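Local coordinates for protein serine-threonine phosphatase 2C (Toxoplasma gondii, PDB 2I44) that probably removes phosphate from phosphoserine and phosphothreonine of protein substrates, as a metal-dependent phosphatase of the PP2C family, and binds calcium ions, at residues Ala54-Asp60 and Thr139-Leu145; Leu79-Trp85 and Gln111-Met116; Arg159-Glu165 and Gln257-Leu263; Ile209-Asp213 and Leu238-Leu243; Ala281-Arg285 and Thr317-Lys321. All blocks are in the same frame, centred on the assembly; numbering follows the deposited sequence.

Contact 1: residues Ala54-Asp60 and Thr139-Leu145; sequences AFFGVFD and TSVTAVL. With CA (calcium ion), chain D; CA (calcium ion), chain E.
In the PP2C beta-sandwich both sheets are antiparallel, and the pairing of Ala54-Asp60 with Thr139-Leu145 is a worked example of how such a sheet presents a metal ligand at its end. The strand axes lie 4.6 Å apart at 173°, and Ala54, Phe56 and Val58 form hydrogen-bonded pairs with Leu145, Ala143 and Val141. Ala54 N reaches Leu145 O at 2.9 Å and Leu145 N returns to Ala54 O at 2.8 Å; Phe56 N to Ala143 O (2.8 Å) and Ala143 N to Phe56 O (2.7 Å) repeat this. Val58 N to Val141 O is 3.1 Å, while Val141 N to Val58 O is weak at 3.3 Å. The ladder ends with Thr139 N donating to Asp60 O (2.9 Å) and Asp60 N to Thr139 OG1 (3.1 Å), placed by the p rotamer of Thr139; Ser158 also bonds this hydroxyl. Tyr117 serves the hydroxyls of Ser140 and Thr142. Phe55 (t), Thr142 and Val144 share one face; Phe56 (m), Val58, Val141 and Ala143 lie on the other, where Phe56 and Val58 pack against strand 313-320. Gly61, Asp266 and Asp311 contribute to the two-calcium site, in which Asp60 OD2 binds one ion and Asp60 OD1 the other, each at 2.2 Å.

Contact 2: residues Leu79-Trp85 and Gln111-Met116; sequences LISSPAW and QAVDDM
Small residues let helices approach closely, and here Ala112 meets Leu79 and Ala84 where one helix gives way to the next. Gln111-Met116 is helical throughout; Leu79-Trp85 leaves one helix, passes Ser82 in an extended conformation (phi/psi -68/127°) and enters another at Pro83. CA atoms come nearest at Leu79-Met116 (4.6 Å) and Ala84-Ala112 (5.0 Å). Leu79 (chi1 t, chi2 p) sets CD1 4.1 Å from Ala112 CB and CB 3.7 Å from SE of Met116, a selenomethionine with chi1 and chi2 both t. Ala112 CB also lies 4.0 Å from Ala84 CB and 4.1 Å from Trp85 CE3, at the edge of the indole. Ala84 CB in turn rests 3.8 Å from Gln111 CG. Beside this apolar patch, Ser82 (chi1 t) is the N-cap of the second helix: its OG accepts from Trp85 N at 3.3 Å and donates to Asp115 OD2 at 3.2 Å. Asp115 OD1 takes Gln111 NE2 at 2.8 Å, one turn back. The contact thus joins the junction of helices 66-80 and 83-92 to the long helix 98-130, with Leu79 and Met116 packed on Phe55 of strand 53-62, and Val113 and Trp85 on Val144 of strand 137-146.

Contact 3: residues Arg159-Glu165 and Gln257-Leu263; sequences RIAMGVE and QHRVMIL
This is a strand-to-strand contact inside one antiparallel sheet of the PP2C beta-sandwich, joining neighbours 159-166 and 258-264, and it illustrates how a classic beta bulge shifts a register. The axes approach to 4.6 Å at 167°. Ala161 pairs with Ile262 through two 2.9 Å bonds, Ala161 N to Ile262 O and Ile262 N to Ala161 O. Next, Gly163 N donates to Val260 O at 2.8 Å, but Gly163 O accepts twice, from Val260 N at 3.3 Å and from Arg259 N at 2.9 Å. Arg259 (phi/psi -104/-43°) is thus the extra residue, so Val164 faces His258, and Glu165 N reaches Gln257 O at 3.0 Å. A side chain at Gly163 would clash with Val260 CG1. Ile160 (m), Met162 (t), Met261 (t) and Leu263 (m) share a face: Ile160 CG2 is 3.6 Å from Met261 CG, and, both residues being selenomethionines, Met162 CE is 3.2 Å from Met261 CE. Val260 and Ile262 take the other face, beneath helix 274-286. Farther along, Val164 CG2 sits over the His258 ring, 3.6 Å from its centroid, a CH-pi contact. At the opposite end, Arg159 makes a salt bridge with Asp178. From the bulge itself, Arg259, also bonded to Pro256 O, forms a salt bridge across the strands, with NE 3.0 Å from Glu165 OE1.

Contact 4: residues Ile209-Asp213 and Leu238-Leu243; sequences IRGGD and LKMYGL
Ile209 and Arg210 are extended as the end of a short strand, after which Gly211 (phi/psi -66/161°) and Gly212 (-71/-18°) turn the chain towards Asp213. Leu238-Leu243 holds no regular element but opens with a type I turn from Leu238 to Tyr241, closed by Tyr241 N to Leu238 O at 2.8 Å; Leu238 O also accepts Leu243 N at 3.3 Å. Gly242 then adopts phi/psi 112/-19°, a conformation that glycine tolerates best. The CA atoms of Gly211 and Tyr241 are 5.5 Å apart. No hydrogen bond joins the segments, so shape carries the contact. Tyr241 (chi1 m) lays one ring face against the glycine backbone: Gly212 CA is 3.9 Å from the ring centroid in a CH-pi contact, Gly212 N is 3.3 Å from Tyr241 CE1, and a CB on Gly212 would collide with the ring. Ile209 (t, t) points CD1 at the other end of the loop, 3.6 Å from Leu243 N and 4.2 Å from Leu243 CB, while Leu238 CD2 comes 3.6 Å from Gly211 N. The contact joins the end of strand 208-210 to the loop after strand 233-234, within the long insertion between strands 169-174 and 248-253, probably the flap region of PP2C phosphatases.

Contact 5: residues Ala281-Arg285 and Thr317-Lys321; sequences AMQAR and TVFFK
Phe319, with chi1 m and chi2 near -92°, stands from its strand towards helix 274-286 and is gripped by three helical residues. Arg285 is extended through t, t, t and lays its aliphatic part over one ring face, with CD 3.7 Å from the Phe319 centroid in a CH-pi contact. At the ring edge, selenomethionine Met282 (m, m) brings SE to 3.8 Å from Phe319 CE1, a Met-aromatic contact with SE 5.1 Å from the centroid. Ala281 CB lies 4.2 Å from Phe319 CZ and also 4.2 Å from Thr317 CG2. This is helix-on-sheet packing of the PP2C sandwich: the segment axes cross at -70°, 10.5 Å apart, a separation spanned by the phenylalanine, while Pro291 of the next helix touches the same ring. Phe319 CB lies over one face of the Arg285 guanidinium, which forms a salt bridge with Asp23, an acid shared with Lys321 NZ, itself also bonded to Tyr19 O. A water takes a weak bond from Arg285 NH1 at 2.9 Å and donates to Phe320 O at 2.7 Å.

In the fold
From the N terminus, the chain enters contact 1 on strand 53-62, runs through helices and returns on strand 137-146. Nested in that loop, contact 2 ties the helices together, and they pack back on contact 1 through Phe55 and Met116. The chain then opens contact 3 at strand 159-166 and closes it at 258-264; contact 4, nested within that excursion, lies about 34 Å from contact 3 between centres, across the centre of the chain. Contact 5 follows in series, closing the loop from helix 274-286 through helix 291-305 to strand 313-320, which borders 258-264. Contacts 1 and 3 lie in the two sheets and touch across the sandwich, Val141 meeting Ile160, while contacts 2 and 5 pack helices on opposite outer faces.

Contact 1: residues Ala54-Asp60 and Thr139-Leu145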
# COMPACT_ATOMS: atom_id res chain seq x y z
N ALA A 54 10.19 5.04 10.67
CA ALA A 54 10.16 5.28 9.23
C ALA A 54 8.79 4.95 8.67
O ALA A 54 8.02 4.23 9.29
CB ALA A 54 11.24 4.44 8.54
N PHE A 55 8.51 5.51 7.49
CA PHE A 55 7.24 5.29 6.80
C PHE A 55 7.52 4.67 5.44
O PHE A 55 8.46 5.06 4.75
CB PHE A 55 6.49 6.61 6.59
CG PHE A 55 5.24 6.47 5.78
CD1 PHE A 55 4.03 6.14 6.38
CD2 PHE A 55 5.27 6.65 4.40
CE1 PHE A 55 2.87 5.99 5.63
CE2 PHE A 55 4.11 6.50 3.63
CZ PHE A 55 2.91 6.17 4.25
N PHE A 56 6.69 3.70 5.06
CA PHE A 56 6.83 3.02 3.78
C PHE A 56 5.48 2.96 3.09
O PHE A 56 4.50 2.54 3.70
CB PHE A 56 7.36 1.61 3.99
CG PHE A 56 8.68 1.56 4.70
CD1 PHE A 56 9.87 1.79 4.01
CD2 PHE A 56 8.74 1.33 6.08
CE1 PHE A 56 11.10 1.79 4.68
CE2 PHE A 56 9.97 1.32 6.75
CZ PHE A 56 11.15 1.56 6.06
N GLY A 57 5.43 3.36 1.83
CA GLY A 57 4.17 3.33 1.11
C GLY A 57 4.31 3.14 -0.39
O GLY A 57 5.20 3.70 -1.02
N VAL A 58 3.44 2.31 -0.95
CA VAL A 58 3.43 2.04 -2.38
C VAL A 58 1.99 2.21 -2.83
O VAL A 58 1.06 1.78 -2.13
CB VAL A 58 3.93 0.60 -2.68
CG1 VAL A 58 3.76 0.29 -4.17
CG2 VAL A 58 5.39 0.47 -2.28
N PHE A 59 1.78 2.82 -3.99
CA PHE A 59 0.42 3.09 -4.46
C PHE A 59 0.16 2.71 -5.91
O PHE A 59 0.83 3.21 -6.82
CB PHE A 59 0.12 4.58 -4.26
CG PHE A 59 0.56 5.11 -2.93
CD1 PHE A 59 -0.22 4.92 -1.79
CD2 PHE A 59 1.79 5.76 -2.80
CE1 PHE A 59 0.21 5.36 -0.55
CE2 PHE A 59 2.23 6.21 -1.56
CZ PHE A 59 1.44 6.01 -0.43
N ASP A 60 -0.82 1.83 -6.13
CA ASP A 60 -1.17 1.41 -7.49
C ASP A 60 -2.36 2.24 -7.98
O ASP A 60 -3.51 1.99 -7.62
CB ASP A 60 -1.54 -0.09 -7.52
CG ASP A 60 -1.74 -0.63 -8.94
OD1 ASP A 60 -1.77 0.17 -9.90
OD2 ASP A 60 -1.88 -1.87 -9.09
N THR A 139 -4.72 2.13 -4.98
CA THR A 139 -4.69 1.19 -3.87
C THR A 139 -3.63 1.77 -2.96
O THR A 139 -3.00 2.79 -3.27
CB THR A 139 -4.15 -0.18 -4.27
OG1 THR A 139 -2.77 -0.02 -4.64
CG2 THR A 139 -4.93 -0.77 -5.43
N SER A 140 -3.42 1.11 -1.83
CA SER A 140 -2.40 1.53 -0.90
C SER A 140 -1.99 0.43 0.07
O SER A 140 -2.83 -0.32 0.56
CB SER A 140 -2.89 2.74 -0.10
OG SER A 140 -2.01 3.03 0.98
N VAL A 141 -0.69 0.32 0.28
CA VAL A 141 -0.12 -0.60 1.26
C VAL A 141 0.89 0.30 1.94
O VAL A 141 1.78 0.85 1.28
CB VAL A 141 0.65 -1.81 0.66
CG1 VAL A 141 -0.32 -2.85 0.20
CG2 VAL A 141 1.57 -1.35 -0.45
N THR A 142 0.74 0.49 3.24
CA THR A 142 1.66 1.33 3.98
C THR A 142 2.18 0.60 5.20
O THR A 142 1.56 -0.34 5.69
CB THR A 142 0.99 2.64 4.44
OG1 THR A 142 -0.15 2.34 5.27
CG2 THR A 142 0.55 3.48 3.24
N ALA A 143 3.34 1.03 5.68
CA ALA A 143 3.95 0.43 6.86
C ALA A 143 4.61 1.53 7.67
O ALA A 143 5.39 2.32 7.14
CB ALA A 143 4.99 -0.61 6.45
N VAL A 144 4.28 1.59 8.96
CA VAL A 144 4.87 2.59 9.83
C VAL A 144 5.75 1.87 10.85
O VAL A 144 5.26 1.12 11.69
CB VAL A 144 3.77 3.41 10.54
CG1 VAL A 144 4.39 4.39 11.54
CG2 VAL A 144 2.95 4.17 9.50
N LEU A 145 7.06 2.07 10.73
CA LEU A 145 8.02 1.48 11.65
C LEU A 145 8.24 2.46 12.79
O LEU A 145 8.54 3.63 12.56
CB LEU A 145 9.35 1.22 10.94
CG LEU A 145 10.51 0.79 11.86
CD1 LEU A 145 10.23 -0.60 12.41
CD2 LEU A 145 11.81 0.80 11.08
CA CA D . -1.53 -2.70 -11.12
CA CA E . -2.53 0.60 -11.93
O HOH W 1 0.67 -2.10 -10.68
O HOH W 2 -1.79 -1.23 -12.61
O HOH W 3 -3.39 -3.17 -10.96
O HOH W 4 -4.46 -0.64 -11.56
O HOH W 5 -2.75 1.58 -13.96

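Contact 2: residues Leu79-Trp85 and Gln111-Met116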
# COMPACT_ATOMS: atom_id res chain seq x y z
N LEU A 79 -0.39 11.88 8.44
CA LEU A 79 -0.04 10.96 9.52
C LEU A 79 0.44 11.71 10.76
O LEU A 79 -0.11 11.55 11.84
CB LEU A 79 1.05 9.99 9.07
CG LEU A 79 1.66 9.12 10.18
CD1 LEU A 79 0.58 8.20 10.75
CD2 LEU A 79 2.81 8.29 9.62
N ILE A 80 1.47 12.54 10.59
CA ILE A 80 2.02 13.26 11.71
C ILE A 80 1.16 14.41 12.24
O ILE A 80 1.44 14.95 13.31
CB ILE A 80 3.45 13.76 11.39
CG1 ILE A 80 3.41 14.79 10.27
CG2 ILE A 80 4.33 12.58 10.98
CD1 ILE A 80 4.80 15.26 9.84
N SER A 81 0.12 14.79 11.51
CA SER A 81 -0.77 15.85 11.97
C SER A 81 -1.83 15.23 12.86
O SER A 81 -2.64 15.92 13.47
CB SER A 81 -1.46 16.53 10.78
OG SER A 81 -0.51 17.17 9.94
N SER A 82 -1.82 13.90 12.93
CA SER A 82 -2.78 13.16 13.73
C SER A 82 -2.59 13.34 15.24
O SER A 82 -1.49 13.14 15.77
CB SER A 82 -2.68 11.67 13.41
OG SER A 82 -3.36 10.89 14.37
N PRO A 83 -3.66 13.73 15.95
CA PRO A 83 -3.53 13.92 17.40
C PRO A 83 -3.04 12.60 17.98
O PRO A 83 -2.36 12.57 19.00
CB PRO A 83 -4.96 14.25 17.82
CG PRO A 83 -5.47 15.03 16.63
CD PRO A 83 -4.98 14.16 15.47
N ALA A 84 -3.40 11.51 17.31
CA ALA A 84 -3.01 10.17 17.72
C ALA A 84 -1.50 10.03 17.58
O ALA A 84 -0.85 9.37 18.39
CB ALA A 84 -3.72 9.13 16.86
N TRP A 85 -0.95 10.65 16.55
CA TRP A 85 0.49 10.59 16.32
C TRP A 85 1.21 11.52 17.30
O TRP A 85 2.34 11.24 17.69
CB TRP A 85 0.83 10.97 14.88
CG TRP A 85 2.29 10.82 14.59
CD1 TRP A 85 3.21 11.82 14.51
CD2 TRP A 85 3.01 9.60 14.38
NE1 TRP A 85 4.46 11.30 14.27
CE2 TRP A 85 4.36 9.94 14.18
CE3 TRP A 85 2.64 8.24 14.35
CZ2 TRP A 85 5.35 8.98 13.95
CZ3 TRP A 85 3.62 7.28 14.13
CH2 TRP A 85 4.97 7.66 13.93
N GLN A 111 -4.53 3.62 15.60
CA GLN A 111 -5.38 4.80 15.48
C GLN A 111 -4.79 5.87 14.57
O GLN A 111 -5.51 6.51 13.80
CB GLN A 111 -5.64 5.39 16.87
CG GLN A 111 -6.56 6.59 16.86
CD GLN A 111 -7.95 6.25 16.36
OE1 GLN A 111 -8.62 5.36 16.91
NE2 GLN A 111 -8.40 6.95 15.33
N ALA A 112 -3.48 6.09 14.65
CA ALA A 112 -2.84 7.10 13.82
C ALA A 112 -2.91 6.73 12.34
O ALA A 112 -3.14 7.58 11.48
CB ALA A 112 -1.38 7.29 14.24
N VAL A 113 -2.68 5.46 12.03
CA VAL A 113 -2.73 5.00 10.65
C VAL A 113 -4.16 5.15 10.14
O VAL A 113 -4.39 5.55 9.01
CB VAL A 113 -2.25 3.53 10.53
CG1 VAL A 113 -2.49 3.00 9.12
CG2 VAL A 113 -0.77 3.45 10.88
N ASP A 114 -5.11 4.84 11.01
CA ASP A 114 -6.51 4.96 10.63
C ASP A 114 -6.83 6.41 10.29
O ASP A 114 -7.48 6.69 9.28
CB ASP A 114 -7.42 4.49 11.77
CG ASP A 114 -8.82 4.18 11.29
OD1 ASP A 114 -9.00 3.16 10.61
OD2 ASP A 114 -9.75 4.97 11.58
N ASP A 115 -6.36 7.33 11.14
CA ASP A 115 -6.59 8.76 10.92
C ASP A 115 -5.93 9.21 9.63
O ASP A 115 -6.50 10.00 8.88
CB ASP A 115 -6.00 9.57 12.08
CG ASP A 115 -6.85 9.51 13.32
OD1 ASP A 115 -7.90 8.83 13.29
OD2 ASP A 115 -6.48 10.14 14.34
N MSE A 116 -4.73 8.71 9.38
CA MSE A 116 -4.00 9.06 8.16
C MSE A 116 -4.79 8.72 6.90
O MSE A 116 -4.97 9.56 6.02
CB MSE A 116 -2.66 8.31 8.13
CG MSE A 116 -1.89 8.50 6.83
SE MSE A 116 -0.27 7.39 6.72
CE MSE A 116 -1.07 5.78 6.03

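Contact 3: residues Arg159-Glu165 and Gln257-Leu263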
# COMPACT_ATOMS: atom_id res chain seq x y z
N ARG A 159 -0.03 -5.53 -2.03
CA ARG A 159 0.24 -6.33 -0.84
C ARG A 159 1.61 -6.14 -0.20
O ARG A 159 2.55 -5.64 -0.82
CB ARG A 159 0.10 -7.82 -1.18
CG ARG A 159 -1.23 -8.21 -1.79
CD ARG A 159 -1.17 -9.65 -2.26
NE ARG A 159 -2.43 -10.08 -2.86
CZ ARG A 159 -2.66 -11.32 -3.29
NH1 ARG A 159 -1.71 -12.25 -3.18
NH2 ARG A 159 -3.83 -11.65 -3.82
N ILE A 160 1.71 -6.58 1.05
CA ILE A 160 2.96 -6.55 1.80
C ILE A 160 3.29 -7.98 2.19
O ILE A 160 2.48 -8.67 2.80
CB ILE A 160 2.83 -5.70 3.09
CG1 ILE A 160 2.49 -4.25 2.75
CG2 ILE A 160 4.15 -5.76 3.88
CD1 ILE A 160 2.45 -3.33 3.96
N ALA A 161 4.48 -8.44 1.82
CA ALA A 161 4.92 -9.80 2.16
C ALA A 161 5.98 -9.70 3.25
O ALA A 161 6.71 -8.70 3.34
CB ALA A 161 5.48 -10.50 0.94
N MSE A 162 6.07 -10.73 4.08
CA MSE A 162 7.03 -10.71 5.18
C MSE A 162 7.82 -12.01 5.30
O MSE A 162 7.24 -13.10 5.28
CB MSE A 162 6.29 -10.43 6.50
CG MSE A 162 7.21 -10.16 7.69
SE MSE A 162 7.88 -8.35 7.70
CE MSE A 162 6.63 -7.61 8.99
N GLY A 163 9.13 -11.88 5.41
CA GLY A 163 9.98 -13.05 5.55
C GLY A 163 10.51 -13.11 6.97
O GLY A 163 11.17 -12.18 7.43
N VAL A 164 10.19 -14.20 7.67
CA VAL A 164 10.63 -14.38 9.05
C VAL A 164 11.31 -15.74 9.17
O VAL A 164 10.74 -16.77 8.81
CB VAL A 164 9.43 -14.32 10.02
CG1 VAL A 164 9.90 -14.46 11.47
CG2 VAL A 164 8.68 -13.00 9.84
N GLU A 165 12.54 -15.74 9.68
CA GLU A 165 13.31 -16.98 9.84
C GLU A 165 12.83 -17.80 11.04
O GLU A 165 12.58 -17.25 12.12
CB GLU A 165 14.79 -16.64 9.98
CG GLU A 165 15.73 -17.83 9.94
CD GLU A 165 17.19 -17.42 10.14
OE1 GLU A 165 17.65 -16.49 9.44
OE2 GLU A 165 17.87 -18.02 11.00
N GLN A 257 14.05 -12.39 14.43
CA GLN A 257 13.91 -13.28 13.28
C GLN A 257 13.33 -12.60 12.04
O GLN A 257 13.43 -13.14 10.93
CB GLN A 257 13.04 -14.49 13.64
CG GLN A 257 13.66 -15.43 14.67
CD GLN A 257 13.81 -14.79 16.03
OE1 GLN A 257 12.84 -14.32 16.63
NE2 GLN A 257 15.04 -14.77 16.54
N HIS A 258 12.71 -11.44 12.21
CA HIS A 258 12.15 -10.73 11.06
C HIS A 258 13.29 -10.29 10.15
O HIS A 258 14.17 -9.52 10.54
CB HIS A 258 11.30 -9.55 11.54
CG HIS A 258 9.95 -9.96 12.03
ND1 HIS A 258 8.80 -9.79 11.28
CD2 HIS A 258 9.57 -10.61 13.16
CE1 HIS A 258 7.78 -10.33 11.92
NE2 HIS A 258 8.22 -10.84 13.06
N ARG A 259 13.26 -10.79 8.91
CA ARG A 259 14.32 -10.51 7.95
C ARG A 259 14.01 -9.50 6.86
O ARG A 259 14.84 -8.65 6.54
CB ARG A 259 14.75 -11.82 7.28
CG ARG A 259 15.34 -12.84 8.23
CD ARG A 259 16.83 -12.60 8.44
NE ARG A 259 17.37 -13.50 9.47
CZ ARG A 259 17.16 -13.35 10.77
NH1 ARG A 259 16.43 -12.34 11.23
NH2 ARG A 259 17.68 -14.23 11.63
N VAL A 260 12.82 -9.59 6.27
CA VAL A 260 12.51 -8.68 5.19
C VAL A 260 11.02 -8.43 4.98
O VAL A 260 10.19 -9.30 5.19
CB VAL A 260 13.13 -9.20 3.88
CG1 VAL A 260 12.63 -10.62 3.60
CG2 VAL A 260 12.81 -8.27 2.72
N MSE A 261 10.70 -7.20 4.60
CA MSE A 261 9.34 -6.80 4.33
C MSE A 261 9.35 -6.30 2.89
O MSE A 261 10.28 -5.61 2.48
CB MSE A 261 8.91 -5.69 5.30
CG MSE A 261 7.50 -5.15 5.07
SE MSE A 261 6.97 -3.86 6.42
CE MSE A 261 5.70 -4.95 7.38
N ILE A 262 8.33 -6.68 2.13
CA ILE A 262 8.25 -6.27 0.73
C ILE A 262 6.90 -5.63 0.43
O ILE A 262 5.85 -6.27 0.56
CB ILE A 262 8.42 -7.48 -0.22
CG1 ILE A 262 9.78 -8.15 0.02
CG2 ILE A 262 8.29 -7.03 -1.67
CD1 ILE A 262 10.00 -9.40 -0.81
N LEU A 263 6.93 -4.36 0.06
CA LEU A 263 5.71 -3.66 -0.31
C LEU A 263 5.72 -3.62 -1.83
O LEU A 263 6.71 -3.22 -2.43
CB LEU A 263 5.68 -2.23 0.26
CG LEU A 263 5.70 -2.07 1.79
CD1 LEU A 263 7.12 -2.15 2.31
CD2 LEU A 263 5.08 -0.72 2.17

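Contact 4: residues Ile209-Asp213 and Leu238-Leu243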
# COMPACT_ATOMS: atom_id res chain seq x y z
N ILE A 209 -16.77 -3.32 -8.92
CA ILE A 209 -17.68 -2.55 -8.09
C ILE A 209 -18.18 -1.52 -9.08
O ILE A 209 -17.39 -0.84 -9.74
CB ILE A 209 -16.99 -1.83 -6.89
CG1 ILE A 209 -17.98 -0.82 -6.28
CG2 ILE A 209 -15.70 -1.14 -7.34
CD1 ILE A 209 -17.55 -0.23 -4.91
N ARG A 210 -19.49 -1.41 -9.22
CA ARG A 210 -20.08 -0.47 -10.16
C ARG A 210 -21.03 0.50 -9.46
O ARG A 210 -21.86 0.08 -8.65
CB ARG A 210 -20.82 -1.24 -11.25
CG ARG A 210 -21.59 -0.37 -12.22
CD ARG A 210 -22.30 -1.21 -13.26
NE ARG A 210 -21.38 -1.91 -14.15
CZ ARG A 210 -21.76 -2.67 -15.17
NH1 ARG A 210 -23.05 -2.83 -15.43
NH2 ARG A 210 -20.85 -3.27 -15.93
N GLY A 211 -20.90 1.78 -9.77
CA GLY A 211 -21.76 2.79 -9.16
C GLY A 211 -23.22 2.66 -9.55
O GLY A 211 -23.55 2.04 -10.57
N GLY A 212 -24.10 3.26 -8.76
CA GLY A 212 -25.52 3.19 -9.05
C GLY A 212 -25.93 4.01 -10.25
O GLY A 212 -27.00 3.80 -10.83
N ASP A 213 -25.08 4.96 -10.65
CA ASP A 213 -25.36 5.82 -11.78
C ASP A 213 -24.65 5.36 -13.05
O ASP A 213 -24.73 6.01 -14.09
CB ASP A 213 -24.94 7.25 -11.45
CG ASP A 213 -23.45 7.36 -11.14
OD1 ASP A 213 -22.82 6.30 -10.93
OD2 ASP A 213 -22.93 8.49 -11.11
N LEU A 238 -17.48 6.93 -6.74
CA LEU A 238 -17.78 5.57 -6.29
C LEU A 238 -17.81 5.55 -4.76
O LEU A 238 -18.34 4.62 -4.14
CB LEU A 238 -16.72 4.58 -6.79
CG LEU A 238 -16.70 4.24 -8.29
CD1 LEU A 238 -15.55 3.30 -8.58
CD2 LEU A 238 -18.04 3.62 -8.70
N LYS A 239 -17.25 6.59 -4.15
CA LYS A 239 -17.18 6.69 -2.69
C LYS A 239 -18.57 6.71 -2.03
O LYS A 239 -18.69 6.47 -0.83
CB LYS A 239 -16.36 7.92 -2.28
CG LYS A 239 -15.11 7.61 -1.43
CD LYS A 239 -14.29 6.46 -2.01
CE LYS A 239 -13.04 6.12 -1.18
NZ LYS A 239 -11.84 6.96 -1.50
N MSE A 240 -19.61 7.00 -2.81
CA MSE A 240 -20.95 7.03 -2.25
C MSE A 240 -21.68 5.73 -2.59
O MSE A 240 -22.82 5.52 -2.19
CB MSE A 240 -21.76 8.24 -2.77
CG MSE A 240 -22.15 8.18 -4.26
SE MSE A 240 -20.72 8.65 -5.52
CE MSE A 240 -20.95 10.58 -5.53
N TYR A 241 -21.00 4.86 -3.34
CA TYR A 241 -21.60 3.58 -3.73
C TYR A 241 -20.90 2.35 -3.16
O TYR A 241 -20.96 1.28 -3.77
CB TYR A 241 -21.63 3.48 -5.25
CG TYR A 241 -22.54 4.48 -5.93
CD1 TYR A 241 -23.91 4.48 -5.70
CD2 TYR A 241 -22.02 5.42 -6.83
CE1 TYR A 241 -24.76 5.38 -6.35
CE2 TYR A 241 -22.85 6.32 -7.49
CZ TYR A 241 -24.22 6.29 -7.24
OH TYR A 241 -25.02 7.18 -7.91
N GLY A 242 -20.25 2.47 -2.02
CA GLY A 242 -19.59 1.32 -1.45
C GLY A 242 -18.07 1.31 -1.42
O GLY A 242 -17.48 0.53 -0.67
N LEU A 243 -17.42 2.14 -2.23
CA LEU A 243 -15.95 2.19 -2.22
C LEU A 243 -15.55 2.85 -0.89
O LEU A 243 -15.86 4.02 -0.65
CB LEU A 243 -15.43 3.01 -3.41
CG LEU A 243 -13.92 3.00 -3.70
CD1 LEU A 243 -13.44 1.58 -4.00
CD2 LEU A 243 -13.62 3.93 -4.87

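Contact 5: residues Ala281-Arg285 and Thr317-Lys321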
# COMPACT_ATOMS: atom_id res chain seq x y z
N ALA A 281 14.34 -11.75 -3.26
CA ALA A 281 14.87 -10.60 -2.54
C ALA A 281 16.00 -11.00 -1.60
O ALA A 281 17.02 -10.31 -1.52
CB ALA A 281 13.75 -9.92 -1.76
N MSE A 282 15.83 -12.10 -0.88
CA MSE A 282 16.84 -12.58 0.06
C MSE A 282 18.13 -12.96 -0.67
O MSE A 282 19.23 -12.67 -0.21
CB MSE A 282 16.33 -13.79 0.84
CG MSE A 282 15.32 -13.47 1.92
SE MSE A 282 16.05 -12.29 3.26
CE MSE A 282 16.50 -13.61 4.63
N GLN A 283 17.97 -13.61 -1.82
CA GLN A 283 19.13 -14.01 -2.59
C GLN A 283 19.86 -12.80 -3.17
O GLN A 283 21.09 -12.74 -3.12
CB GLN A 283 18.74 -14.96 -3.73
CG GLN A 283 19.88 -15.19 -4.71
CD GLN A 283 19.80 -16.53 -5.41
OE1 GLN A 283 19.78 -17.58 -4.76
NE2 GLN A 283 19.77 -16.51 -6.74
N ALA A 284 19.11 -11.85 -3.71
CA ALA A 284 19.71 -10.66 -4.30
C ALA A 284 20.62 -9.99 -3.28
O ALA A 284 21.78 -9.66 -3.57
CB ALA A 284 18.63 -9.69 -4.76
N ARG A 285 20.10 -9.79 -2.08
CA ARG A 285 20.88 -9.15 -1.03
C ARG A 285 22.15 -9.95 -0.76
O ARG A 285 23.25 -9.41 -0.75
CB ARG A 285 20.05 -9.07 0.25
CG ARG A 285 20.64 -8.14 1.29
CD ARG A 285 20.00 -8.37 2.64
NE ARG A 285 20.42 -7.36 3.59
CZ ARG A 285 20.22 -7.45 4.90
NH1 ARG A 285 19.61 -8.51 5.41
NH2 ARG A 285 20.63 -6.47 5.70
N THR A 317 11.79 -3.01 -1.04
CA THR A 317 12.30 -4.02 -0.13
C THR A 317 12.91 -3.39 1.12
O THR A 317 13.69 -2.45 1.04
CB THR A 317 13.36 -4.91 -0.82
OG1 THR A 317 14.33 -4.09 -1.47
CG2 THR A 317 12.70 -5.82 -1.84
N VAL A 318 12.56 -3.93 2.28
CA VAL A 318 13.07 -3.43 3.55
C VAL A 318 13.65 -4.59 4.36
O VAL A 318 12.95 -5.53 4.71
CB VAL A 318 11.94 -2.76 4.38
CG1 VAL A 318 12.50 -2.20 5.68
CG2 VAL A 318 11.27 -1.66 3.55
N PHE A 319 14.95 -4.51 4.65
CA PHE A 319 15.61 -5.56 5.42
C PHE A 319 15.90 -5.03 6.82
O PHE A 319 16.66 -4.08 6.99
CB PHE A 319 16.91 -5.99 4.74
CG PHE A 319 16.71 -6.67 3.41
CD1 PHE A 319 16.58 -8.05 3.33
CD2 PHE A 319 16.61 -5.92 2.24
CE1 PHE A 319 16.37 -8.68 2.11
CE2 PHE A 319 16.40 -6.54 1.01
CZ PHE A 319 16.28 -7.92 0.94
N PHE A 320 15.29 -5.66 7.82
CA PHE A 320 15.46 -5.25 9.20
C PHE A 320 16.87 -5.56 9.69
O PHE A 320 17.57 -6.41 9.13
CB PHE A 320 14.43 -5.97 10.07
CG PHE A 320 13.01 -5.70 9.66
CD1 PHE A 320 12.45 -4.43 9.82
CD2 PHE A 320 12.23 -6.71 9.11
CE1 PHE A 320 11.14 -4.17 9.43
CE2 PHE A 320 10.91 -6.46 8.71
CZ PHE A 320 10.37 -5.18 8.87
N LYS A 321 17.29 -4.87 10.74
CA LYS A 321 18.61 -5.08 11.32
C LYS A 321 18.51 -5.07 12.84
O LYS A 321 17.44 -4.67 13.34
CB LYS A 321 19.58 -3.98 10.86
CG LYS A 321 19.99 -4.12 9.40
CD LYS A 321 21.05 -3.10 8.99
CE LYS A 321 20.48 -1.70 8.88
NZ LYS A 321 21.49 -0.77 8.29
O HOH W 6 17.44 -8.40 7.28